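Local coordinates for protein YohF (Salmonella typhimurium, PDB 6WON) that probably acts as an oxidoreductase of the short-chain dehydrogenase/reductase family, with acetoin as its proposed substrate, at residues Val6-Ala11 / His75-Leu80; Leu22-Asn27 / Leu222-Cys227; Ile31-His36 / Val54-Ile59; Leu86-Gly91 / Phe118-Ile123. All coordinates share one frame; numbering follows the deposited sequence.

Interaction 1 of 4, residues Val6-Ala11 / His75-Leu80; sequences VAIVTA and HLIQRL
No ring, amide or guanidinium lies between V6 and I8 of strand 6-9 and L76, I77 and L80 of helix 71-80; faces and edges of flat groups play no part, and the interface consists of aliphatic branches alone. The nearest flat group of note, the R79 guanidinium, is turned to strand 56-60, where it pairs with E57 and also donates to the carbonyl of T58. I8 is central and touches the helix through CG1, CG2 and CD1. Its chi1 of -73° sets CG1 anti to the carbonyl carbon, and the extended chain carries CD1 across the stem of I77 at about a right angle, 3.5 Å from I77 CG1. The CG2 branch instead meets L76 head-on, tip to tip, with I8 CG2 4.1 Å from L76 CD2. I8 CG1 completes the set by approaching L80 CD1 at 4.2 Å. One turn of the helix separates L76 from L80, so the two leucines reach I8 from successive turns. At the start of the strand, V6 CG1 rests 3.7 Å from L80 CD1, and the same methyl lies 3.9 Å from L80 CB, the two side chains being skewed against each other. All five residues are buried. A7 and V9 alternate to the opposite face of the sheet, toward helix 15-27. The segments run nearly antiparallel, at 154°, with their axes 10.0 Å apart. A helix laid antiparallel over the first strand of a parallel sheet, through its alternate hydrophobic residues, is characteristic of the Rossmann fold of short-chain dehydrogenases.

Interaction 2 of 4, residues Leu22-Asn27 / Leu222-Cys227; sequences LLLAQN and LVAWLC
A224 presents its methyl group to L23 and N27 of the facing helix, and the closest apolar approach is L23 CD2 to A224 CB, 3.7 Å. With CG anti to the backbone N (chi1 -171°), L23 leans across toward the second helix, and its CG also touches that methyl. Deeper in, toward the sheet, L24 contributes a single branch: its CD2 sits 4.0 Å from C227 SG and 4.1 Å from A224 CA. The axes of the two short helical segments pass 9.7 Å apart at a crossing angle of -43°, with the A224 methyl facing the other helix. Both helices belong to the same helical layer of the Rossmann fold, on one face of the parallel sheet; V223 and L226 dip onto strands 135-140 and 178-185 while L24 rests over the first strand. On the far side of helix 216-226, W225 meets W225 of the second subunit, placing this helix between its own domain and a subunit interface. The outer margin of the contact is looser and wet. N27 is exposed, and its amide passes over A224 with ND2 3.8 Å from A224 CB, a van der Waals touch without a polar bond. Water 1 spans the helices instead, accepting from N27 ND2 at 2.8 Å and donating to A224 O at 2.9 Å.

Interaction 3 of 4, residues Ile31-His36 / Val54-Ile59; sequences IGITWH and VRAETI
Strands 30-35 and 56-60 run parallel in register, I31 beside A56 through T34 beside I59, with five backbone hydrogen bonds alternating from I31 N to R55 O (2.8 Å) up to W35 N to I59 O (3.0 Å). The pair closes a beta-alpha-beta unit whose crossover is helix 39-50, at the sheet edge of the Rossmann fold. I33 and T58 point the same way, flank to flank, T58 CG2 lying 3.9 Å from I33 CB; I31 and A56 share this face, which is covered by helices 15-27 and 39-50. On the other face T34 CG2 meets I59 CG2 obliquely at 3.9 Å, while T34 OG1 turns to the backbone N of A11. W35 CG takes the crowded position between the backbone N and the carbonyl carbon (chi1 56°), which folds the indole back along the neighbouring strand. W35 CD1 comes 3.2 Å from I59 O, and T58 CB lies at the ring edge. In the ring plane, W35 NE1 donates to water 2 at 3.0 Å, which also pairs with T58 OG1. R55 NH2 reaches E57 OE2 at 2.9 Å from above the carboxylate plane, and R79 takes E57 OE1. Paired with two arginines, one at each carboxylate oxygen, E57 is probably kept ionised, and its charge links the edge strand to helix 71-80.

Interaction 4 of 4, residues Leu86-Gly91 / Phe118-Ile123; sequences LVNNAG and FLCAQI
L86 and N88 point from strand 85-88 onto C120 and A121 of helix 103-131, part of the beta-alpha-beta unit that continues into strand 135-140 of the Rossmann fold. The segments are almost exactly antiparallel, at 175°, with axes 9.2 Å apart. L86, its CG anti to the backbone N (chi1 175°), extends straight at the helix and meets mainly backbone: L86 CD2 lies 3.6 Å from C120 O and 3.8 Å from A121 CA, with C120 CB a little farther off at 4.2 Å. Two residues on, the N88 amide comes in alongside and straddles the two small residues, oxygen toward one and nitrogen toward the other. Neither amide atom bonds across the contact; N88 ND2 donates to N139 OD1 on strand 135-140, with a weak bond to A117 O, so this buried amide is fixed in rotation from outside. N88 opens the NNAG sequence, a hallmark of classical short-chain dehydrogenases. Behind the helix, F118 stacks on W106 of the third subunit, and Q122 NE2 donates to the carbonyls of F98 and M101 of that subunit. In the N88 amide itself, OD1 sits 3.6 Å from C120 CB while ND2 rests 3.9 Å from A121 CB.

In the fold
Strand 6-9 is the common core. Interaction 1 covers one face of it, and L24 of interaction 2 covers the other, with L24 CD1 3.7 Å from A7 CB. Interactions 1 and 3, centres about 6 Å apart, share the sheet through A7 O and G32 N (2.8 Å) and touch again where L80 CD1 lies 3.6 Å from G32 CA. On the other flank I8 O meets V87 N of interaction 4 at 2.7 Å. Interactions 3 and 4 do not touch, their nearest atoms being about 7 Å apart. At the strand ends T10 OG1 bonds to N89 N (2.9 Å), joining two loops that, as in relatives, probably border the nucleotide cofactor site.

Interaction 1 of 4, residues Val6-Ala11 / His75-Leu80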
loop_
_atom_site.group_PDB
_atom_site.type_symbol
_atom_site.label_atom_id
_atom_site.label_comp_id
_atom_site.label_asym_id
_atom_site.label_seq_id
_atom_site.Cartn_x
_atom_site.Cartn_y
_atom_site.Cartn_z
ATOM N N VAL B 6 -30.513 -14.376 1.815
ATOM C CA VAL B 6 -29.771 -15.617 1.657
ATOM C C VAL B 6 -28.287 -15.295 1.577
ATOM O O VAL B 6 -27.876 -14.412 0.814
ATOM C CB VAL B 6 -30.235 -16.395 0.409
ATOM C CG1 VAL B 6 -29.290 -17.564 0.124
ATOM C CG2 VAL B 6 -31.665 -16.883 0.597
ATOM N N ALA B 7 -27.492 -16.001 2.373
ATOM C CA ALA B 7 -26.041 -15.962 2.286
ATOM C C ALA B 7 -25.532 -17.318 1.821
ATOM O O ALA B 7 -25.950 -18.358 2.344
ATOM C CB ALA B 7 -25.402 -15.619 3.632
ATOM N N ILE B 8 -24.629 -17.309 0.852
ATOM C CA ILE B 8 -23.926 -18.517 0.447
ATOM C C ILE B 8 -22.468 -18.377 0.852
ATOM O O ILE B 8 -21.838 -17.346 0.594
ATOM C CB ILE B 8 -24.087 -18.780 -1.054
ATOM C CG1 ILE B 8 -25.520 -19.264 -1.300
ATOM C CG2 ILE B 8 -23.067 -19.817 -1.514
ATOM C CD1 ILE B 8 -25.891 -19.309 -2.732
ATOM N N VAL B 9 -21.955 -19.388 1.544
ATOM C CA VAL B 9 -20.578 -19.419 2.010
ATOM C C VAL B 9 -19.958 -20.688 1.455
ATOM O O VAL B 9 -20.413 -21.797 1.778
ATOM C CB VAL B 9 -20.489 -19.398 3.545
ATOM C CG1 VAL B 9 -19.037 -19.271 3.985
ATOM C CG2 VAL B 9 -21.353 -18.263 4.126
ATOM N N THR B 10 -18.923 -20.538 0.631
ATOM C CA THR B 10 -18.284 -21.726 0.086
ATOM C C THR B 10 -17.369 -22.363 1.122
ATOM O O THR B 10 -16.820 -21.691 2.002
ATOM C CB THR B 10 -17.493 -21.405 -1.186
ATOM O OG1 THR B 10 -16.419 -20.508 -0.885
ATOM C CG2 THR B 10 -18.405 -20.776 -2.226
ATOM N N ALA B 11 -17.216 -23.683 1.009
ATOM C CA ALA B 11 -16.345 -24.457 1.889
ATOM C C ALA B 11 -16.690 -24.210 3.352
ATOM O O ALA B 11 -15.813 -24.050 4.202
ATOM C CB ALA B 11 -14.864 -24.159 1.607
ATOM N N HIS B 75 -27.132 -24.132 -8.649
ATOM C CA HIS B 75 -28.132 -25.058 -8.118
ATOM C C HIS B 75 -28.506 -24.707 -6.682
ATOM O O HIS B 75 -29.683 -24.779 -6.304
ATOM C CB HIS B 75 -27.621 -26.493 -8.192
ATOM C CG HIS B 75 -27.277 -26.937 -9.578
ATOM N ND1 HIS B 75 -28.176 -26.882 -10.622
ATOM C CD2 HIS B 75 -26.131 -27.444 -10.095
ATOM C CE1 HIS B 75 -27.599 -27.333 -11.722
ATOM N NE2 HIS B 75 -26.358 -27.682 -11.429
ATOM N N LEU B 76 -27.516 -24.341 -5.866
ATOM C CA LEU B 76 -27.791 -23.939 -4.490
ATOM C C LEU B 76 -28.674 -22.695 -4.454
ATOM O O LEU B 76 -29.677 -22.650 -3.732
ATOM C CB LEU B 76 -26.472 -23.698 -3.753
ATOM C CG LEU B 76 -26.508 -23.476 -2.238
ATOM C CD1 LEU B 76 -27.285 -24.581 -1.540
ATOM C CD2 LEU B 76 -25.076 -23.383 -1.679
ATOM N N ILE B 77 -28.320 -21.675 -5.245
ATOM C CA ILE B 77 -29.155 -20.481 -5.350
ATOM C C ILE B 77 -30.594 -20.862 -5.683
ATOM O O ILE B 77 -31.546 -20.391 -5.046
ATOM C CB ILE B 77 -28.575 -19.516 -6.399
ATOM C CG1 ILE B 77 -27.186 -19.031 -5.973
ATOM C CG2 ILE B 77 -29.512 -18.332 -6.608
ATOM C CD1 ILE B 77 -26.462 -18.233 -7.044
ATOM N N GLN B 78 -30.774 -21.738 -6.684
ATOM C CA GLN B 78 -32.124 -22.145 -7.068
ATOM C C GLN B 78 -32.864 -22.781 -5.900
ATOM O O GLN B 78 -34.058 -22.533 -5.704
ATOM C CB GLN B 78 -32.073 -23.110 -8.253
ATOM C CG GLN B 78 -31.611 -22.472 -9.554
ATOM C CD GLN B 78 -32.522 -21.349 -10.024
ATOM O OE1 GLN B 78 -33.751 -21.460 -9.956
ATOM N NE2 GLN B 78 -31.927 -20.258 -10.499
ATOM N N ARG B 79 -32.174 -23.604 -5.108
ATOM C CA ARG B 79 -32.838 -24.230 -3.969
ATOM C C ARG B 79 -33.228 -23.192 -2.926
ATOM O O ARG B 79 -34.327 -23.250 -2.363
ATOM C CB ARG B 79 -31.940 -25.306 -3.363
ATOM C CG ARG B 79 -32.056 -26.645 -4.085
ATOM C CD ARG B 79 -30.816 -27.495 -3.882
ATOM N NE ARG B 79 -30.590 -27.789 -2.472
ATOM C CZ ARG B 79 -29.519 -28.419 -2.005
ATOM N NH1 ARG B 79 -28.571 -28.817 -2.840
ATOM N NH2 ARG B 79 -29.393 -28.648 -0.701
ATOM N N LEU B 80 -32.364 -22.214 -2.683
ATOM C CA LEU B 80 -32.673 -21.201 -1.686
ATOM C C LEU B 80 -33.600 -20.124 -2.225
ATOM O O LEU B 80 -34.247 -19.430 -1.433
ATOM C CB LEU B 80 -31.376 -20.587 -1.164
ATOM C CG LEU B 80 -30.543 -21.586 -0.358
ATOM C CD1 LEU B 80 -29.064 -21.205 -0.347
ATOM C CD2 LEU B 80 -31.099 -21.713 1.073
#

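Interaction 2 of 4, residues Leu22-Asn27 / Leu222-Cys227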
loop_
_atom_site.group_PDB
_atom_site.type_symbol
_atom_site.label_atom_id
_atom_site.label_comp_id
_atom_site.label_asym_id
_atom_site.label_seq_id
_atom_site.Cartn_x
_atom_site.Cartn_y
_atom_site.Cartn_z
ATOM N N LEU B 22 -22.404 -19.999 10.250
ATOM C CA LEU B 22 -23.188 -20.089 11.475
ATOM C C LEU B 22 -23.497 -18.704 12.038
ATOM O O LEU B 22 -24.593 -18.468 12.558
ATOM C CB LEU B 22 -22.441 -20.943 12.501
ATOM C CG LEU B 22 -22.393 -22.454 12.209
ATOM C CD1 LEU B 22 -21.765 -23.200 13.388
ATOM C CD2 LEU B 22 -23.774 -23.005 11.929
ATOM N N LEU B 23 -22.547 -17.776 11.956
ATOM C CA LEU B 23 -22.827 -16.435 12.448
ATOM C C LEU B 23 -23.880 -15.751 11.587
ATOM O O LEU B 23 -24.777 -15.080 12.113
ATOM C CB LEU B 23 -21.545 -15.616 12.498
ATOM C CG LEU B 23 -21.622 -14.262 13.188
ATOM C CD1 LEU B 23 -22.350 -14.343 14.567
ATOM C CD2 LEU B 23 -20.216 -13.715 13.334
ATOM N N LEU B 24 -23.811 -15.944 10.268
ATOM C CA LEU B 24 -24.803 -15.338 9.387
ATOM C C LEU B 24 -26.179 -15.943 9.627
ATOM O O LEU B 24 -27.180 -15.219 9.663
ATOM C CB LEU B 24 -24.384 -15.497 7.920
ATOM C CG LEU B 24 -23.157 -14.678 7.500
ATOM C CD1 LEU B 24 -22.674 -15.028 6.074
ATOM C CD2 LEU B 24 -23.422 -13.178 7.657
ATOM N N ALA B 25 -26.246 -17.266 9.818
ATOM C CA ALA B 25 -27.499 -17.900 10.225
ATOM C C ALA B 25 -28.006 -17.310 11.540
ATOM O O ALA B 25 -29.177 -16.934 11.658
ATOM C CB ALA B 25 -27.301 -19.415 10.348
ATOM N N GLN B 26 -27.129 -17.200 12.540
ATOM C CA GLN B 26 -27.535 -16.574 13.794
ATOM C C GLN B 26 -28.027 -15.146 13.579
ATOM O O GLN B 26 -28.917 -14.683 14.299
ATOM C CB GLN B 26 -26.379 -16.595 14.792
ATOM C CG GLN B 26 -26.752 -16.123 16.197
ATOM C CD GLN B 26 -25.563 -16.141 17.139
ATOM O OE1 GLN B 26 -24.505 -16.678 16.810
ATOM N NE2 GLN B 26 -25.726 -15.553 18.306
ATOM N N ASN B 27 -27.478 -14.438 12.592
ATOM C CA ASN B 27 -27.907 -13.071 12.322
ATOM C C ASN B 27 -29.157 -12.997 11.448
ATOM O O ASN B 27 -29.678 -11.895 11.238
ATOM C CB ASN B 27 -26.755 -12.282 11.684
ATOM C CG ASN B 27 -25.722 -11.817 12.727
ATOM O OD1 ASN B 27 -25.897 -12.041 13.933
ATOM N ND2 ASN B 27 -24.639 -11.189 12.261
ATOM N N LEU B 222 -15.980 -10.101 11.438
ATOM C CA LEU B 222 -15.865 -9.009 10.480
ATOM C C LEU B 222 -16.697 -9.280 9.236
ATOM O O LEU B 222 -17.365 -8.376 8.715
ATOM C CB LEU B 222 -14.405 -8.786 10.097
ATOM C CG LEU B 222 -14.226 -7.629 9.106
ATOM C CD1 LEU B 222 -14.713 -6.316 9.737
ATOM C CD2 LEU B 222 -12.768 -7.493 8.619
ATOM N N VAL B 223 -16.658 -10.517 8.735
ATOM C CA VAL B 223 -17.494 -10.889 7.596
ATOM C C VAL B 223 -18.960 -10.583 7.889
ATOM O O VAL B 223 -19.678 -10.034 7.040
ATOM C CB VAL B 223 -17.285 -12.373 7.243
ATOM C CG1 VAL B 223 -18.337 -12.818 6.230
ATOM C CG2 VAL B 223 -15.864 -12.609 6.691
ATOM N N ALA B 224 -19.424 -10.922 9.100
ATOM C CA ALA B 224 -20.798 -10.587 9.487
ATOM C C ALA B 224 -21.043 -9.082 9.449
ATOM O O ALA B 224 -22.086 -8.633 8.961
ATOM C CB ALA B 224 -21.114 -11.113 10.886
ATOM N N TRP B 225 -20.110 -8.287 9.982
ATOM C CA TRP B 225 -20.306 -6.840 9.962
ATOM C C TRP B 225 -20.443 -6.325 8.533
ATOM O O TRP B 225 -21.300 -5.481 8.254
ATOM C CB TRP B 225 -19.165 -6.111 10.681
ATOM C CG TRP B 225 -19.365 -4.613 10.589
ATOM C CD1 TRP B 225 -20.205 -3.846 11.361
ATOM C CD2 TRP B 225 -18.771 -3.717 9.637
ATOM N NE1 TRP B 225 -20.140 -2.535 10.963
ATOM C CE2 TRP B 225 -19.280 -2.429 9.902
ATOM C CE3 TRP B 225 -17.856 -3.879 8.591
ATOM C CZ2 TRP B 225 -18.902 -1.312 9.165
ATOM C CZ3 TRP B 225 -17.480 -2.761 7.860
ATOM C CH2 TRP B 225 -18.003 -1.497 8.150
ATOM N N LEU B 226 -19.621 -6.838 7.613
ATOM C CA LEU B 226 -19.698 -6.439 6.210
ATOM C C LEU B 226 -21.036 -6.789 5.568
ATOM O O LEU B 226 -21.401 -6.189 4.550
ATOM C CB LEU B 226 -18.566 -7.090 5.424
ATOM C CG LEU B 226 -17.175 -6.489 5.674
ATOM C CD1 LEU B 226 -16.104 -7.357 5.065
ATOM C CD2 LEU B 226 -17.087 -5.068 5.113
ATOM N N CYS B 227 -21.772 -7.746 6.126
ATOM C CA CYS B 227 -23.104 -8.073 5.634
ATOM C C CYS B 227 -24.202 -7.285 6.333
ATOM O O CYS B 227 -25.380 -7.473 6.007
ATOM C CB CYS B 227 -23.376 -9.578 5.785
ATOM S SG CYS B 227 -22.193 -10.595 4.889
HETATM O O HOH W 1 -24.527 -9.948 9.744
#

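Interaction 3 of 4, residues Ile31-His36 / Val54-Ile59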
loop_
_atom_site.group_PDB
_atom_site.type_symbol
_atom_site.label_atom_id
_atom_site.label_comp_id
_atom_site.label_asym_id
_atom_site.label_seq_id
_atom_site.Cartn_x
_atom_site.Cartn_y
_atom_site.Cartn_z
ATOM N N ILE B 31 -29.107 -19.902 4.726
ATOM C CA ILE B 31 -27.693 -20.207 4.504
ATOM C C ILE B 31 -27.552 -21.279 3.429
ATOM O O ILE B 31 -28.182 -22.336 3.512
ATOM C CB ILE B 31 -27.007 -20.677 5.800
ATOM C CG1 ILE B 31 -26.857 -19.518 6.770
ATOM C CG2 ILE B 31 -25.655 -21.295 5.488
ATOM C CD1 ILE B 31 -26.122 -18.347 6.184
ATOM N N GLY B 32 -26.690 -21.017 2.443
ATOM C CA GLY B 32 -26.180 -22.057 1.567
ATOM C C GLY B 32 -24.762 -22.441 1.955
ATOM O O GLY B 32 -23.898 -21.576 2.137
ATOM N N ILE B 33 -24.533 -23.751 2.058
ATOM C CA ILE B 33 -23.271 -24.335 2.501
ATOM C C ILE B 33 -22.733 -25.211 1.377
ATOM O O ILE B 33 -23.449 -26.089 0.886
ATOM C CB ILE B 33 -23.475 -25.167 3.786
ATOM C CG1 ILE B 33 -23.768 -24.269 4.985
ATOM C CG2 ILE B 33 -22.295 -26.090 4.058
ATOM C CD1 ILE B 33 -24.790 -24.875 5.955
ATOM N N THR B 34 -21.483 -24.987 0.966
ATOM C CA THR B 34 -20.846 -25.898 0.018
ATOM C C THR B 34 -19.699 -26.637 0.694
ATOM O O THR B 34 -19.095 -26.145 1.654
ATOM C CB THR B 34 -20.343 -25.190 -1.251
ATOM O OG1 THR B 34 -19.032 -24.622 -1.039
ATOM C CG2 THR B 34 -21.317 -24.117 -1.683
ATOM N N TRP B 35 -19.416 -27.839 0.187
ATOM C CA TRP B 35 -18.396 -28.710 0.746
ATOM C C TRP B 35 -17.684 -29.454 -0.377
ATOM O O TRP B 35 -18.288 -29.817 -1.395
ATOM C CB TRP B 35 -18.999 -29.718 1.740
ATOM C CG TRP B 35 -20.115 -30.561 1.172
ATOM C CD1 TRP B 35 -21.442 -30.241 1.129
ATOM C CD2 TRP B 35 -20.002 -31.872 0.587
ATOM N NE1 TRP B 35 -22.160 -31.263 0.554
ATOM C CE2 TRP B 35 -21.303 -32.274 0.209
ATOM C CE3 TRP B 35 -18.926 -32.737 0.338
ATOM C CZ2 TRP B 35 -21.561 -33.505 -0.405
ATOM C CZ3 TRP B 35 -19.186 -33.966 -0.274
ATOM C CH2 TRP B 35 -20.493 -34.334 -0.640
ATOM N N HIS B 36 -16.404 -29.690 -0.196
ATOM C CA HIS B 36 -15.603 -30.356 -1.180
ATOM C C HIS B 36 -15.551 -31.863 -0.946
ATOM O O HIS B 36 -15.902 -32.573 -1.797
ATOM C CB HIS B 36 -14.239 -29.765 -1.234
ATOM C CG HIS B 36 -13.309 -30.484 -2.144
ATOM N ND1 HIS B 36 -13.289 -30.286 -3.499
ATOM C CD2 HIS B 36 -12.370 -31.412 -1.887
ATOM C CE1 HIS B 36 -12.373 -31.054 -4.035
ATOM N NE2 HIS B 36 -11.807 -31.754 -3.080
ATOM N N VAL B 54 -33.586 -20.409 10.709
ATOM C CA VAL B 54 -33.388 -20.093 9.299
ATOM C C VAL B 54 -33.267 -21.394 8.513
ATOM O O VAL B 54 -33.035 -22.469 9.066
ATOM C CB VAL B 54 -32.137 -19.216 9.042
ATOM C CG1 VAL B 54 -32.265 -17.840 9.703
ATOM C CG2 VAL B 54 -30.879 -19.931 9.509
ATOM N N ARG B 55 -33.400 -21.269 7.195
ATOM C CA ARG B 55 -33.150 -22.379 6.290
ATOM C C ARG B 55 -31.651 -22.569 6.109
ATOM O O ARG B 55 -30.887 -21.606 6.065
ATOM C CB ARG B 55 -33.768 -22.114 4.919
ATOM C CG ARG B 55 -35.177 -22.539 4.717
ATOM C CD ARG B 55 -35.540 -22.305 3.258
ATOM N NE ARG B 55 -35.093 -23.412 2.415
ATOM C CZ ARG B 55 -35.075 -23.386 1.086
ATOM N NH1 ARG B 55 -35.465 -22.292 0.432
ATOM N NH2 ARG B 55 -34.671 -24.455 0.414
ATOM N N ALA B 56 -31.234 -23.823 5.977
ATOM C CA ALA B 56 -29.858 -24.133 5.606
ATOM C C ALA B 56 -29.883 -25.255 4.583
ATOM O O ALA B 56 -30.580 -26.260 4.777
ATOM C CB ALA B 56 -29.016 -24.534 6.823
ATOM N N GLU B 57 -29.151 -25.061 3.483
ATOM C CA GLU B 57 -29.055 -26.029 2.402
ATOM C C GLU B 57 -27.586 -26.274 2.088
ATOM O O GLU B 57 -26.777 -25.345 2.130
ATOM C CB GLU B 57 -29.777 -25.534 1.139
ATOM C CG GLU B 57 -31.276 -25.367 1.278
ATOM C CD GLU B 57 -32.034 -26.697 1.322
ATOM O OE1 GLU B 57 -31.452 -27.754 0.992
ATOM O OE2 GLU B 57 -33.225 -26.682 1.695
ATOM N N THR B 58 -27.247 -27.521 1.754
ATOM C CA THR B 58 -25.875 -27.901 1.446
ATOM C C THR B 58 -25.753 -28.367 -0.004
ATOM O O THR B 58 -26.717 -28.852 -0.608
ATOM C CB THR B 58 -25.369 -29.024 2.366
ATOM O OG1 THR B 58 -26.194 -30.177 2.194
ATOM C CG2 THR B 58 -25.406 -28.595 3.824
ATOM N N ILE B 59 -24.552 -28.219 -0.559
ATOM C CA ILE B 59 -24.280 -28.720 -1.899
ATOM C C ILE B 59 -22.792 -29.014 -2.010
ATOM O O ILE B 59 -21.954 -28.312 -1.433
ATOM C CB ILE B 59 -24.765 -27.746 -3.001
ATOM C CG1 ILE B 59 -25.127 -28.532 -4.259
ATOM C CG2 ILE B 59 -23.720 -26.694 -3.344
ATOM C CD1 ILE B 59 -25.921 -27.734 -5.258
HETATM O O HOH W 2 -25.076 -31.651 -0.157
#

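Interaction 4 of 4, residues Leu86-Gly91 / Phe118-Ile123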
loop_
_atom_site.group_PDB
_atom_site.type_symbol
_atom_site.label_atom_id
_atom_site.label_comp_id
_atom_site.label_asym_id
_atom_site.label_seq_id
_atom_site.Cartn_x
_atom_site.Cartn_y
_atom_site.Cartn_z
ATOM N N LEU B 86 -22.637 -13.466 -0.897
ATOM C CA LEU B 86 -21.708 -14.537 -1.231
ATOM C C LEU B 86 -20.434 -14.332 -0.428
ATOM O O LEU B 86 -19.899 -13.215 -0.375
ATOM C CB LEU B 86 -21.381 -14.580 -2.730
ATOM C CG LEU B 86 -20.318 -15.615 -3.125
ATOM C CD1 LEU B 86 -20.838 -17.017 -2.797
ATOM C CD2 LEU B 86 -19.924 -15.503 -4.601
ATOM N N VAL B 87 -19.944 -15.398 0.191
ATOM C CA VAL B 87 -18.629 -15.379 0.825
ATOM C C VAL B 87 -17.766 -16.387 0.079
ATOM O O VAL B 87 -17.967 -17.601 0.210
ATOM C CB VAL B 87 -18.699 -15.694 2.327
ATOM C CG1 VAL B 87 -17.303 -15.744 2.915
ATOM C CG2 VAL B 87 -19.530 -14.639 3.052
ATOM N N ASN B 88 -16.824 -15.886 -0.722
ATOM C CA ASN B 88 -15.861 -16.721 -1.443
ATOM C C ASN B 88 -14.778 -17.123 -0.460
ATOM O O ASN B 88 -13.831 -16.369 -0.219
ATOM C CB ASN B 88 -15.276 -15.972 -2.632
ATOM C CG ASN B 88 -16.118 -16.118 -3.897
ATOM O OD1 ASN B 88 -16.786 -17.125 -4.098
ATOM N ND2 ASN B 88 -16.067 -15.110 -4.766
ATOM N N ASN B 89 -14.914 -18.307 0.128
ATOM C CA ASN B 89 -14.033 -18.704 1.215
ATOM C C ASN B 89 -12.791 -19.414 0.690
ATOM O O ASN B 89 -12.823 -20.125 -0.320
ATOM C CB ASN B 89 -14.772 -19.595 2.202
ATOM C CG ASN B 89 -13.897 -20.053 3.339
ATOM O OD1 ASN B 89 -13.157 -19.264 3.918
ATOM N ND2 ASN B 89 -13.974 -21.335 3.667
ATOM N N ALA B 90 -11.686 -19.221 1.402
ATOM C CA ALA B 90 -10.380 -19.628 0.901
ATOM C C ALA B 90 -10.123 -21.111 1.172
ATOM O O ALA B 90 -10.254 -21.576 2.312
ATOM C CB ALA B 90 -9.289 -18.772 1.545
ATOM N N GLY B 91 -9.743 -21.844 0.128
ATOM C CA GLY B 91 -9.279 -23.205 0.290
ATOM C C GLY B 91 -7.917 -23.262 0.974
ATOM O O GLY B 91 -7.360 -22.262 1.431
ATOM N N PHE B 118 -13.823 -16.250 -9.048
ATOM C CA PHE B 118 -14.309 -15.448 -10.166
ATOM C C PHE B 118 -15.641 -15.988 -10.697
ATOM O O PHE B 118 -16.590 -15.223 -10.923
ATOM C CB PHE B 118 -13.259 -15.420 -11.278
ATOM C CG PHE B 118 -13.812 -15.049 -12.622
ATOM C CD1 PHE B 118 -14.304 -13.774 -12.858
ATOM C CD2 PHE B 118 -13.839 -15.974 -13.652
ATOM C CE1 PHE B 118 -14.826 -13.431 -14.112
ATOM C CE2 PHE B 118 -14.357 -15.637 -14.896
ATOM C CZ PHE B 118 -14.852 -14.360 -15.122
ATOM N N LEU B 119 -15.732 -17.310 -10.892
ATOM C CA LEU B 119 -16.934 -17.903 -11.479
ATOM C C LEU B 119 -18.110 -17.879 -10.509
ATOM O O LEU B 119 -19.245 -17.585 -10.899
ATOM C CB LEU B 119 -16.640 -19.338 -11.916
ATOM C CG LEU B 119 -15.724 -19.435 -13.136
ATOM C CD1 LEU B 119 -15.436 -20.881 -13.477
ATOM C CD2 LEU B 119 -16.337 -18.683 -14.334
ATOM N N CYS B 120 -17.869 -18.231 -9.247
ATOM C CA CYS B 120 -18.916 -18.137 -8.237
ATOM C C CYS B 120 -19.418 -16.703 -8.111
ATOM O O CYS B 120 -20.628 -16.462 -8.036
ATOM C CB CYS B 120 -18.387 -18.654 -6.895
ATOM S SG CYS B 120 -17.942 -20.441 -6.896
ATOM N N ALA B 121 -18.497 -15.735 -8.124
ATOM C CA ALA B 121 -18.889 -14.334 -8.020
ATOM C C ALA B 121 -19.794 -13.909 -9.176
ATOM O O ALA B 121 -20.788 -13.201 -8.964
ATOM C CB ALA B 121 -17.643 -13.452 -7.958
ATOM N N GLN B 122 -19.469 -14.330 -10.403
ATOM C CA GLN B 122 -20.301 -13.994 -11.558
ATOM C C GLN B 122 -21.720 -14.495 -11.360
ATOM O O GLN B 122 -22.698 -13.758 -11.556
ATOM C CB GLN B 122 -19.722 -14.621 -12.828
ATOM C CG GLN B 122 -18.618 -13.865 -13.513
ATOM C CD GLN B 122 -18.241 -14.518 -14.839
ATOM O OE1 GLN B 122 -18.020 -15.730 -14.901
ATOM N NE2 GLN B 122 -18.185 -13.722 -15.904
ATOM N N ILE B 123 -21.846 -15.762 -10.979
ATOM C CA ILE B 123 -23.160 -16.376 -10.840
ATOM C C ILE B 123 -23.971 -15.655 -9.776
ATOM O O ILE B 123 -25.145 -15.333 -9.985
ATOM C CB ILE B 123 -23.009 -17.874 -10.529
ATOM C CG1 ILE B 123 -22.487 -18.598 -11.776
ATOM C CG2 ILE B 123 -24.335 -18.452 -10.035
ATOM C CD1 ILE B 123 -21.968 -19.988 -11.496
#